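Local coordinates for tetraacyldisaccharide 4'-kinase (Aquifex aeolicus, PDB 4EHX), which probably transfers the gamma-phosphate of ATP to the 4'-position of a tetraacyldisaccharide 1-phosphate, forming lipid IVA in lipid A biosynthesis, at residues 20-25 with 142-146; 31-35 with 120-124; 183-189 with 200-206. All blocks are in the same frame, centred on the assembly; numbering follows the deposited sequence.

Contact 1: 20-25 with 142-146; sequences RNTLYD and QHRKL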
loop_
_atom_site.group_PDB
_atom_site.type_symbol
_atom_site.label_atom_id
_atom_site.label_comp_id
_atom_site.label_asym_id
_atom_site.label_seq_id
_atom_site.Cartn_x
_atom_site.Cartn_y
_atom_site.Cartn_z
ATOM N N ARG A 20 -0.130 23.496 -9.052
ATOM C CA ARG A 20 0.374 23.165 -7.718
ATOM C C ARG A 20 1.800 22.639 -7.815
ATOM O O ARG A 20 2.679 23.009 -7.024
ATOM C CB ARG A 20 -0.532 22.124 -7.037
ATOM C CG ARG A 20 -0.020 21.672 -5.645
ATOM C CD ARG A 20 -1.063 20.828 -4.879
ATOM N NE ARG A 20 -0.476 20.201 -3.692
ATOM C CZ ARG A 20 0.202 19.066 -3.747
ATOM N NH1 ARG A 20 0.336 18.452 -4.916
ATOM N NH2 ARG A 20 0.725 18.536 -2.651
ATOM N N ASN A 21 2.050 21.773 -8.791
ATOM C CA ASN A 21 3.394 21.213 -8.890
ATOM C C ASN A 21 4.435 22.257 -9.300
ATOM O O ASN A 21 5.577 22.199 -8.860
ATOM C CB ASN A 21 3.427 19.991 -9.805
ATOM C CG ASN A 21 2.973 18.722 -9.090
ATOM O OD1 ASN A 21 3.304 18.507 -7.928
ATOM N ND2 ASN A 21 2.207 17.881 -9.786
ATOM N N THR A 22 4.031 23.213 -10.130
ATOM C CA THR A 22 4.930 24.318 -10.480
ATOM C C THR A 22 5.325 25.111 -9.238
ATOM O O THR A 22 6.494 25.494 -9.068
ATOM C CB THR A 22 4.293 25.249 -11.524
ATOM O OG1 THR A 22 4.103 24.521 -12.743
ATOM C CG2 THR A 22 5.178 26.457 -11.786
ATOM N N LEU A 23 4.363 25.343 -8.351
ATOM C CA LEU A 23 4.670 26.074 -7.120
ATOM C C LEU A 23 5.728 25.356 -6.280
ATOM O O LEU A 23 6.680 25.986 -5.802
ATOM C CB LEU A 23 3.397 26.337 -6.303
ATOM C CG LEU A 23 2.394 27.275 -6.987
ATOM C CD1 LEU A 23 1.093 27.366 -6.197
ATOM C CD2 LEU A 23 3.001 28.648 -7.188
ATOM N N TYR A 24 5.584 24.044 -6.109
ATOM C CA TYR A 24 6.602 23.295 -5.375
ATOM C C TYR A 24 7.927 23.254 -6.131
ATOM O O TYR A 24 8.979 23.418 -5.526
ATOM C CB TYR A 24 6.139 21.880 -5.042
ATOM C CG TYR A 24 5.248 21.836 -3.816
ATOM C CD1 TYR A 24 5.791 21.970 -2.545
ATOM C CD2 TYR A 24 3.871 21.688 -3.935
ATOM C CE1 TYR A 24 4.996 21.936 -1.428
ATOM C CE2 TYR A 24 3.055 21.652 -2.807
ATOM C CZ TYR A 24 3.629 21.783 -1.561
ATOM O OH TYR A 24 2.853 21.762 -0.430
ATOM N N ASP A 25 7.860 23.018 -7.443
ATOM C CA ASP A 25 9.052 22.951 -8.293
ATOM C C ASP A 25 9.929 24.191 -8.114
ATOM O O ASP A 25 11.152 24.094 -8.055
ATOM C CB ASP A 25 8.657 22.865 -9.774
ATOM C CG ASP A 25 8.149 21.499 -10.176
ATOM O OD1 ASP A 25 8.183 20.559 -9.347
ATOM O OD2 ASP A 25 7.722 21.358 -11.352
ATOM N N GLN A 142 2.656 12.374 -3.723
ATOM C CA GLN A 142 1.994 13.671 -3.899
ATOM C C GLN A 142 2.137 14.624 -2.696
ATOM O O GLN A 142 1.807 15.813 -2.796
ATOM C CB GLN A 142 0.501 13.454 -4.181
ATOM C CG GLN A 142 0.193 12.900 -5.578
ATOM C CD GLN A 142 0.508 11.418 -5.716
ATOM O OE1 GLN A 142 0.258 10.625 -4.801
ATOM N NE2 GLN A 142 1.054 11.037 -6.858
ATOM N N HIS A 143 2.590 14.110 -1.555
ATOM C CA HIS A 143 2.644 14.931 -0.341
ATOM C C HIS A 143 3.922 15.773 -0.285
ATOM O O HIS A 143 4.775 15.574 0.587
ATOM C CB HIS A 143 2.490 14.067 0.923
ATOM C CG HIS A 143 2.096 14.858 2.136
ATOM N ND1 HIS A 143 0.809 15.314 2.337
ATOM C CD2 HIS A 143 2.817 15.286 3.202
ATOM C CE1 HIS A 143 0.755 15.995 3.471
ATOM N NE2 HIS A 143 1.961 15.994 4.015
ATOM N N ARG A 144 4.043 16.725 -1.210
ATOM C CA ARG A 144 5.320 17.394 -1.452
ATOM C C ARG A 144 5.733 18.330 -0.329
ATOM O O ARG A 144 6.908 18.695 -0.222
ATOM C CB ARG A 144 5.291 18.139 -2.788
ATOM C CG ARG A 144 5.095 17.204 -3.979
ATOM C CD ARG A 144 5.264 17.924 -5.316
ATOM N NE ARG A 144 6.638 18.383 -5.549
ATOM C CZ ARG A 144 7.015 19.076 -6.623
ATOM N NH1 ARG A 144 6.124 19.384 -7.570
ATOM N NH2 ARG A 144 8.274 19.474 -6.754
ATOM N N LYS A 145 4.771 18.696 0.514
ATOM C CA LYS A 145 5.047 19.534 1.677
ATOM C C LYS A 145 6.054 18.881 2.631
ATOM O O LYS A 145 6.686 19.568 3.421
ATOM C CB LYS A 145 3.748 19.860 2.442
ATOM C CG LYS A 145 3.927 20.860 3.590
ATOM C CD LYS A 145 2.833 20.754 4.667
ATOM C CE LYS A 145 1.430 20.767 4.099
ATOM N NZ LYS A 145 0.409 21.169 5.139
ATOM N N LEU A 146 6.188 17.555 2.581
ATOM C CA LEU A 146 7.179 16.890 3.436
ATOM C C LEU A 146 8.387 16.438 2.640
ATOM O O LEU A 146 8.256 15.656 1.691
ATOM C CB LEU A 146 6.574 15.703 4.209
ATOM C CG LEU A 146 7.532 14.868 5.079
ATOM C CD1 LEU A 146 8.224 15.726 6.137
ATOM C CD2 LEU A 146 6.745 13.726 5.777
HETATM O O HOH W 1 1.704 18.491 0.120
#

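Contact 2: 31-35 with 120-124; sequences IKKLP and YKGGL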
loop_
_atom_site.group_PDB
_atom_site.type_symbol
_atom_site.label_atom_id
_atom_site.label_comp_id
_atom_site.label_asym_id
_atom_site.label_seq_id
_atom_site.Cartn_x
_atom_site.Cartn_y
_atom_site.Cartn_z
ATOM N N ILE A 31 8.581 23.319 1.835
ATOM C CA ILE A 31 8.822 21.897 2.017
ATOM C C ILE A 31 9.460 21.714 3.394
ATOM O O ILE A 31 10.561 22.207 3.645
ATOM C CB ILE A 31 9.703 21.333 0.888
ATOM C CG1 ILE A 31 8.957 21.494 -0.452
ATOM C CG2 ILE A 31 10.021 19.845 1.147
ATOM C CD1 ILE A 31 9.780 21.147 -1.693
ATOM N N LYS A 32 8.747 21.037 4.289
ATOM C CA LYS A 32 9.203 20.870 5.676
ATOM C C LYS A 32 10.146 19.684 5.819
ATOM O O LYS A 32 10.060 18.732 5.065
ATOM C CB LYS A 32 7.993 20.730 6.601
ATOM C CG LYS A 32 7.017 21.901 6.423
ATOM C CD LYS A 32 5.787 21.795 7.310
ATOM C CE LYS A 32 6.120 22.151 8.743
ATOM N NZ LYS A 32 6.977 23.366 8.815
ATOM N N LYS A 33 11.031 19.730 6.809
ATOM C CA LYS A 33 12.066 18.712 6.928
ATOM C C LYS A 33 12.085 18.090 8.310
ATOM O O LYS A 33 12.370 18.770 9.291
ATOM C CB LYS A 33 13.430 19.343 6.631
ATOM C CG LYS A 33 14.615 18.428 6.880
ATOM C CD LYS A 33 14.845 17.480 5.737
ATOM C CE LYS A 33 16.224 16.821 5.820
ATOM N NZ LYS A 33 16.386 15.997 7.065
ATOM N N LEU A 34 11.772 16.802 8.397
ATOM C CA LEU A 34 11.940 16.073 9.661
ATOM C C LEU A 34 13.420 15.779 9.923
ATOM O O LEU A 34 14.208 15.660 8.980
ATOM C CB LEU A 34 11.130 14.772 9.649
ATOM C CG LEU A 34 9.611 14.977 9.713
ATOM C CD1 LEU A 34 8.883 13.684 9.336
ATOM C CD2 LEU A 34 9.174 15.462 11.106
ATOM N N PRO A 35 13.806 15.685 11.213
ATOM C CA PRO A 35 15.212 15.503 11.600
ATOM C C PRO A 35 15.704 14.060 11.531
ATOM O O PRO A 35 16.818 13.802 11.979
ATOM C CB PRO A 35 15.237 15.995 13.053
ATOM C CG PRO A 35 13.869 15.670 13.565
ATOM C CD PRO A 35 12.945 15.944 12.381
ATOM N N TYR A 120 4.059 15.591 8.087
ATOM C CA TYR A 120 5.020 16.235 8.975
ATOM C C TYR A 120 4.571 16.221 10.444
ATOM O O TYR A 120 5.337 15.825 11.334
ATOM C CB TYR A 120 5.297 17.672 8.517
ATOM C CG TYR A 120 6.301 18.398 9.384
ATOM C CD1 TYR A 120 7.667 18.237 9.182
ATOM C CD2 TYR A 120 5.881 19.244 10.407
ATOM C CE1 TYR A 120 8.598 18.904 9.984
ATOM C CE2 TYR A 120 6.798 19.914 11.201
ATOM C CZ TYR A 120 8.150 19.746 10.979
ATOM O OH TYR A 120 9.059 20.408 11.770
ATOM N N LYS A 121 3.338 16.665 10.707
ATOM C CA LYS A 121 2.809 16.634 12.075
ATOM C C LYS A 121 2.768 15.215 12.633
ATOM O O LYS A 121 2.988 15.011 13.821
ATOM C CB LYS A 121 1.409 17.255 12.151
ATOM C CG LYS A 121 1.390 18.752 11.913
ATOM C CD LYS A 121 -0.040 19.296 11.934
ATOM C CE LYS A 121 -0.048 20.816 11.916
ATOM N NZ LYS A 121 0.964 21.364 10.971
ATOM N N GLY A 122 2.468 14.240 11.781
ATOM C CA GLY A 122 2.481 12.845 12.195
ATOM C C GLY A 122 3.898 12.472 12.602
ATOM O O GLY A 122 4.113 11.804 13.615
ATOM N N GLY A 123 4.869 12.923 11.817
ATOM C CA GLY A 123 6.271 12.698 12.127
ATOM C C GLY A 123 6.679 13.311 13.459
ATOM O O GLY A 123 7.419 12.704 14.219
ATOM N N LEU A 124 6.214 14.524 13.752
ATOM C CA LEU A 124 6.559 15.152 15.027
ATOM C C LEU A 124 6.014 14.365 16.212
ATOM O O LEU A 124 6.699 14.188 17.214
ATOM C CB LEU A 124 6.048 16.601 15.106
ATOM C CG LEU A 124 6.728 17.628 14.199
ATOM C CD1 LEU A 124 6.271 19.043 14.564
ATOM C CD2 LEU A 124 8.238 17.512 14.293
#

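Contact 3: 183-189 with 200-206; sequences LVLTYQE and PTFKMFR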
loop_
_atom_site.group_PDB
_atom_site.type_symbol
_atom_site.label_atom_id
_atom_site.label_comp_id
_atom_site.label_asym_id
_atom_site.label_seq_id
_atom_site.Cartn_x
_atom_site.Cartn_y
_atom_site.Cartn_z
ATOM N N LEU A 183 12.749 4.266 -9.370
ATOM C CA LEU A 183 11.524 3.686 -9.914
ATOM C C LEU A 183 11.432 2.201 -9.602
ATOM O O LEU A 183 12.408 1.468 -9.729
ATOM C CB LEU A 183 11.462 3.856 -11.434
ATOM C CG LEU A 183 11.345 5.287 -11.956
ATOM C CD1 LEU A 183 11.292 5.285 -13.472
ATOM C CD2 LEU A 183 10.116 5.951 -11.387
ATOM N N VAL A 184 10.241 1.765 -9.221
ATOM C CA VAL A 184 9.971 0.348 -9.030
ATOM C C VAL A 184 8.913 -0.026 -10.045
ATOM O O VAL A 184 7.803 0.516 -10.017
ATOM C CB VAL A 184 9.453 0.042 -7.601
ATOM C CG1 VAL A 184 9.107 -1.458 -7.462
ATOM C CG2 VAL A 184 10.513 0.425 -6.555
ATOM N N LEU A 185 9.276 -0.922 -10.961
ATOM C CA LEU A 185 8.396 -1.312 -12.054
ATOM C C LEU A 185 7.629 -2.550 -11.629
ATOM O O LEU A 185 8.185 -3.644 -11.569
ATOM C CB LEU A 185 9.202 -1.591 -13.320
ATOM C CG LEU A 185 10.177 -0.505 -13.804
ATOM C CD1 LEU A 185 10.752 -0.874 -15.174
ATOM C CD2 LEU A 185 9.536 0.881 -13.858
ATOM N N THR A 186 6.348 -2.367 -11.340
ATOM C CA THR A 186 5.544 -3.393 -10.672
ATOM C C THR A 186 4.718 -4.294 -11.604
ATOM O O THR A 186 4.607 -4.058 -12.817
ATOM C CB THR A 186 4.575 -2.722 -9.687
ATOM O OG1 THR A 186 3.721 -1.837 -10.425
ATOM C CG2 THR A 186 5.351 -1.905 -8.625
ATOM N N TYR A 187 4.126 -5.322 -10.999
ATOM C CA TYR A 187 3.312 -6.324 -11.694
ATOM C C TYR A 187 4.066 -7.038 -12.810
ATOM O O TYR A 187 3.476 -7.435 -13.816
ATOM C CB TYR A 187 1.992 -5.715 -12.187
ATOM C CG TYR A 187 1.075 -5.319 -11.051
ATOM C CD1 TYR A 187 1.172 -4.061 -10.455
ATOM C CD2 TYR A 187 0.131 -6.212 -10.549
ATOM C CE1 TYR A 187 0.343 -3.697 -9.402
ATOM C CE2 TYR A 187 -0.703 -5.856 -9.496
ATOM C CZ TYR A 187 -0.592 -4.597 -8.929
ATOM O OH TYR A 187 -1.415 -4.231 -7.888
ATOM N N GLN A 188 5.370 -7.225 -12.617
ATOM C CA GLN A 188 6.194 -7.898 -13.621
ATOM C C GLN A 188 5.742 -9.339 -13.818
ATOM O O GLN A 188 5.961 -9.927 -14.884
ATOM C CB GLN A 188 7.673 -7.883 -13.220
ATOM C CG GLN A 188 8.301 -6.492 -13.200
ATOM C CD GLN A 188 8.512 -5.911 -14.588
ATOM O OE1 GLN A 188 8.593 -6.642 -15.581
ATOM N NE2 GLN A 188 8.612 -4.588 -14.662
ATOM N N GLU A 189 5.117 -9.902 -12.786
ATOM C CA GLU A 189 4.697 -11.304 -12.823
ATOM C C GLU A 189 3.519 -11.538 -13.769
ATOM O O GLU A 189 3.211 -12.677 -14.107
ATOM C CB GLU A 189 4.380 -11.830 -11.410
ATOM C CG GLU A 189 3.085 -11.321 -10.792
ATOM C CD GLU A 189 3.216 -9.927 -10.191
ATOM O OE1 GLU A 189 4.355 -9.436 -10.054
ATOM O OE2 GLU A 189 2.180 -9.318 -9.850
ATOM N N PRO A 200 17.817 5.057 -11.070
ATOM C CA PRO A 200 17.880 3.705 -10.500
ATOM C C PRO A 200 16.506 3.057 -10.610
ATOM O O PRO A 200 15.509 3.631 -10.173
ATOM C CB PRO A 200 18.222 3.958 -9.032
ATOM C CG PRO A 200 18.888 5.311 -9.023
ATOM C CD PRO A 200 18.183 6.093 -10.089
ATOM N N THR A 201 16.459 1.863 -11.184
ATOM C CA THR A 201 15.195 1.242 -11.544
ATOM C C THR A 201 15.215 -0.230 -11.143
ATOM O O THR A 201 16.207 -0.918 -11.369
ATOM C CB THR A 201 14.934 1.399 -13.058
ATOM O OG1 THR A 201 14.877 2.797 -13.377
ATOM C CG2 THR A 201 13.622 0.732 -13.461
ATOM N N PHE A 202 14.119 -0.694 -10.552
ATOM C CA PHE A 202 14.042 -2.030 -9.957
ATOM C C PHE A 202 12.746 -2.738 -10.317
ATOM O O PHE A 202 11.661 -2.286 -9.957
ATOM C CB PHE A 202 14.098 -1.919 -8.433
ATOM C CG PHE A 202 15.273 -1.142 -7.938
ATOM C CD1 PHE A 202 15.192 0.235 -7.803
ATOM C CD2 PHE A 202 16.472 -1.782 -7.655
ATOM C CE1 PHE A 202 16.286 0.961 -7.361
ATOM C CE2 PHE A 202 17.570 -1.063 -7.221
ATOM C CZ PHE A 202 17.474 0.310 -7.075
ATOM N N LYS A 203 12.857 -3.862 -11.003
ATOM C CA LYS A 203 11.675 -4.632 -11.350
ATOM C C LYS A 203 11.164 -5.377 -10.135
ATOM O O LYS A 203 11.943 -5.974 -9.384
ATOM C CB LYS A 203 12.010 -5.636 -12.450
ATOM C CG LYS A 203 12.211 -5.015 -13.826
ATOM C CD LYS A 203 12.521 -6.137 -14.811
ATOM C CE LYS A 203 12.524 -5.672 -16.248
ATOM N NZ LYS A 203 12.727 -6.870 -17.113
ATOM N N MET A 204 9.850 -5.367 -9.960
ATOM C CA MET A 204 9.238 -6.003 -8.802
ATOM C C MET A 204 8.274 -7.093 -9.226
ATOM O O MET A 204 7.385 -6.860 -10.048
ATOM C CB MET A 204 8.492 -4.958 -7.972
ATOM C CG MET A 204 7.681 -5.559 -6.828
ATOM S SD MET A 204 6.912 -4.265 -5.811
ATOM C CE MET A 204 5.194 -4.788 -5.855
ATOM N N PHE A 205 8.469 -8.278 -8.659
ATOM C CA PHE A 205 7.629 -9.442 -8.928
ATOM C C PHE A 205 6.971 -9.766 -7.607
ATOM O O PHE A 205 7.568 -9.548 -6.560
ATOM C CB PHE A 205 8.480 -10.645 -9.369
ATOM C CG PHE A 205 9.153 -10.470 -10.711
ATOM C CD1 PHE A 205 10.285 -9.677 -10.839
ATOM C CD2 PHE A 205 8.672 -11.127 -11.834
ATOM C CE1 PHE A 205 10.914 -9.524 -12.075
ATOM C CE2 PHE A 205 9.301 -10.986 -13.070
ATOM C CZ PHE A 205 10.416 -10.180 -13.191
ATOM N N ARG A 206 5.740 -10.263 -7.642
ATOM C CA ARG A 206 5.128 -10.776 -6.425
ATOM C C ARG A 206 4.774 -12.218 -6.651
ATOM O O ARG A 206 4.170 -12.562 -7.661
ATOM C CB ARG A 206 3.889 -9.960 -6.027
ATOM C CG ARG A 206 4.241 -8.630 -5.387
ATOM C CD ARG A 206 3.042 -7.988 -4.718
ATOM N NE ARG A 206 2.006 -7.636 -5.674
ATOM C CZ ARG A 206 0.868 -7.030 -5.353
ATOM N NH1 ARG A 206 0.617 -6.708 -4.093
ATOM N NH2 ARG A 206 -0.020 -6.749 -6.295
HETATM O O HOH W 2 4.691 -6.905 -8.643
HETATM O O HOH W 3 10.176 -8.350 -16.774
HETATM O O HOH W 4 1.931 -7.281 -8.248
#

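Contact 1: 20-25 with 142-146
R144 closes both of its terminal nitrogens on a single carboxylate oxygen, OD1 of D25, near the end of helix 7-25. NH2 meets D25 OD1 at 2.8 Å, nearly in line with the C-O bond, and forms a salt bridge. NH1 of R144 reaches the same OD1 at 3.0 Å from above the carboxylate plane. That NH1 also donates to N21 OD1 at 3.0 Å, although it stands above the plane of the amide rather than on a lone pair. Both oxygens lie close to the plane of the guanidinium group, so the bonds fix its rotation. One face of the group rests on Y24, whose CB lies 3.3 Å from R144 CZ. The R144 chain bends at chi3 (67°) to bring the guanidinium flat onto this CB, while its own CB sits over the centre of the Y24 ring in a CH-pi contact, 3.8 Å from the centroid. A methionine in place of R144 would probably leave D25 OD1 without its charged mate and N21 OD1 without this donor. R20 makes a second link. Its chain is extended from CG to NE, and NH2 donates to Q142 O at 2.9 Å, with an N-H...O angle of 166°. Water 1 accepts from K145 N and, weakly, from R20 NH2. E172 receives the amide nitrogens of both N21 and Q142, and K145 pairs with D118. H143 to L146 form a type I beta turn, with an inverse gamma turn centred on H143. This is a helix-to-loop contact: the end of helix 7-25 is tied to the connection between strands 134-138 and 150-156 of the P-loop kinase fold, with Q142 about 8 Å from S45 of the predicted ATP site (between side chains).

Contact 2: 31-35 with 120-124
The loop that leads from helix 7-25 to strand 38-43 packs here against the first turns of helix 119-130. Y120 makes up most of the helix side of the contact. K32 lies across one face of its ring, with CE 3.4 Å from Y120 CD2 and displaced toward the rim. The K32 chain bends at chi3 (76°) and again at chi4 (44°), which folds it over the ring. K32 CE makes a CH-pi contact, and NZ a cation-pi contact 4.5 Å from the Y120 ring centroid. The backbone of K33 comes to the ring edge, where K33 O is 3.8 Å from Y120 CE1. L34 adds the apolar part. Its CD2 touches Y120 CE1 at 3.7 Å and L124 CD2 at 3.9 Å. The other methyl, CD1, lies 3.9 Å from G123 CA. A side chain on G123 would point at this methyl, so the missing CB lets the leucine come close to the helix backbone. No hydrogen bond joins the two segments. L146 also touches both L34 and Y120, and L127 of the same helix touches L34. This is plain loop-on-helix packing, joining the lead-in to strand 38-43 of the P-loop fold to helix 119-130, away from the annotated ATP site.

Contact 3: 183-189 with 200-206
L183 and T201, V184 and F202, and L185 and K203 pair side by side in parallel register. L183 N donates to P200 O and L183 O accepts from F202 N, both at 2.9 Å. L185 N and L185 O continue the ladder to F202 O and M204 N. L185 O takes a second donor, Q188 NE2, at 3.3 Å from the opposite face of its carbonyl plane. Past T186 the chain turns, and Q188 N bonds M204 O. Q188 CB then lies over the centre of the F205 ring, 3.5 Å from its centroid. E189 bends back at chi2 (-80°), and its OE1 accepts from R206 N at 2.9 Å. Water 2 joins Y187 N, E189 OE1 and M204 O. Water 4 bridges E189 OE2 and R206 NE. V184 CG1 packs on M204 CB at 3.6 Å. On the other face, L185 CG meets T201 CG2 at 3.7 Å. Farther out, F193 N holds Q188 OE1, E194 pairs with K203, and S53 OG hydrogen-bonds R206 NH1. These are neighbouring parallel strands of the P-loop kinase fold, and Y187 lies by G48 of the predicted ATP site. Strand 182-186 lies between strands 150-156 and 201-212. Strand 291-300 flanks 201-212 antiparallel, and helix 303-312 packs on P200 and F202.

Contacts 1 and 2 are neighbours, with centres about 15 Å apart. Contact 2 is nested along the chain inside the loop that contact 1 closes. They touch directly: K145 O lies 2.7 Å from K32 N, a probable hydrogen bond, and Y24 CD1 packs on I31 CG1 at 3.8 Å. Contact 3 follows later in the chain and touches neither. Its centre is about 25 Å from that of contact 1 and 29 Å from that of contact 2. Contact 3 comes closest to the predicted ATP site, with the Y187 side chain about 4 Å from G48. Contact 1 comes less near that site, through Q142, and contact 2 lies away from it.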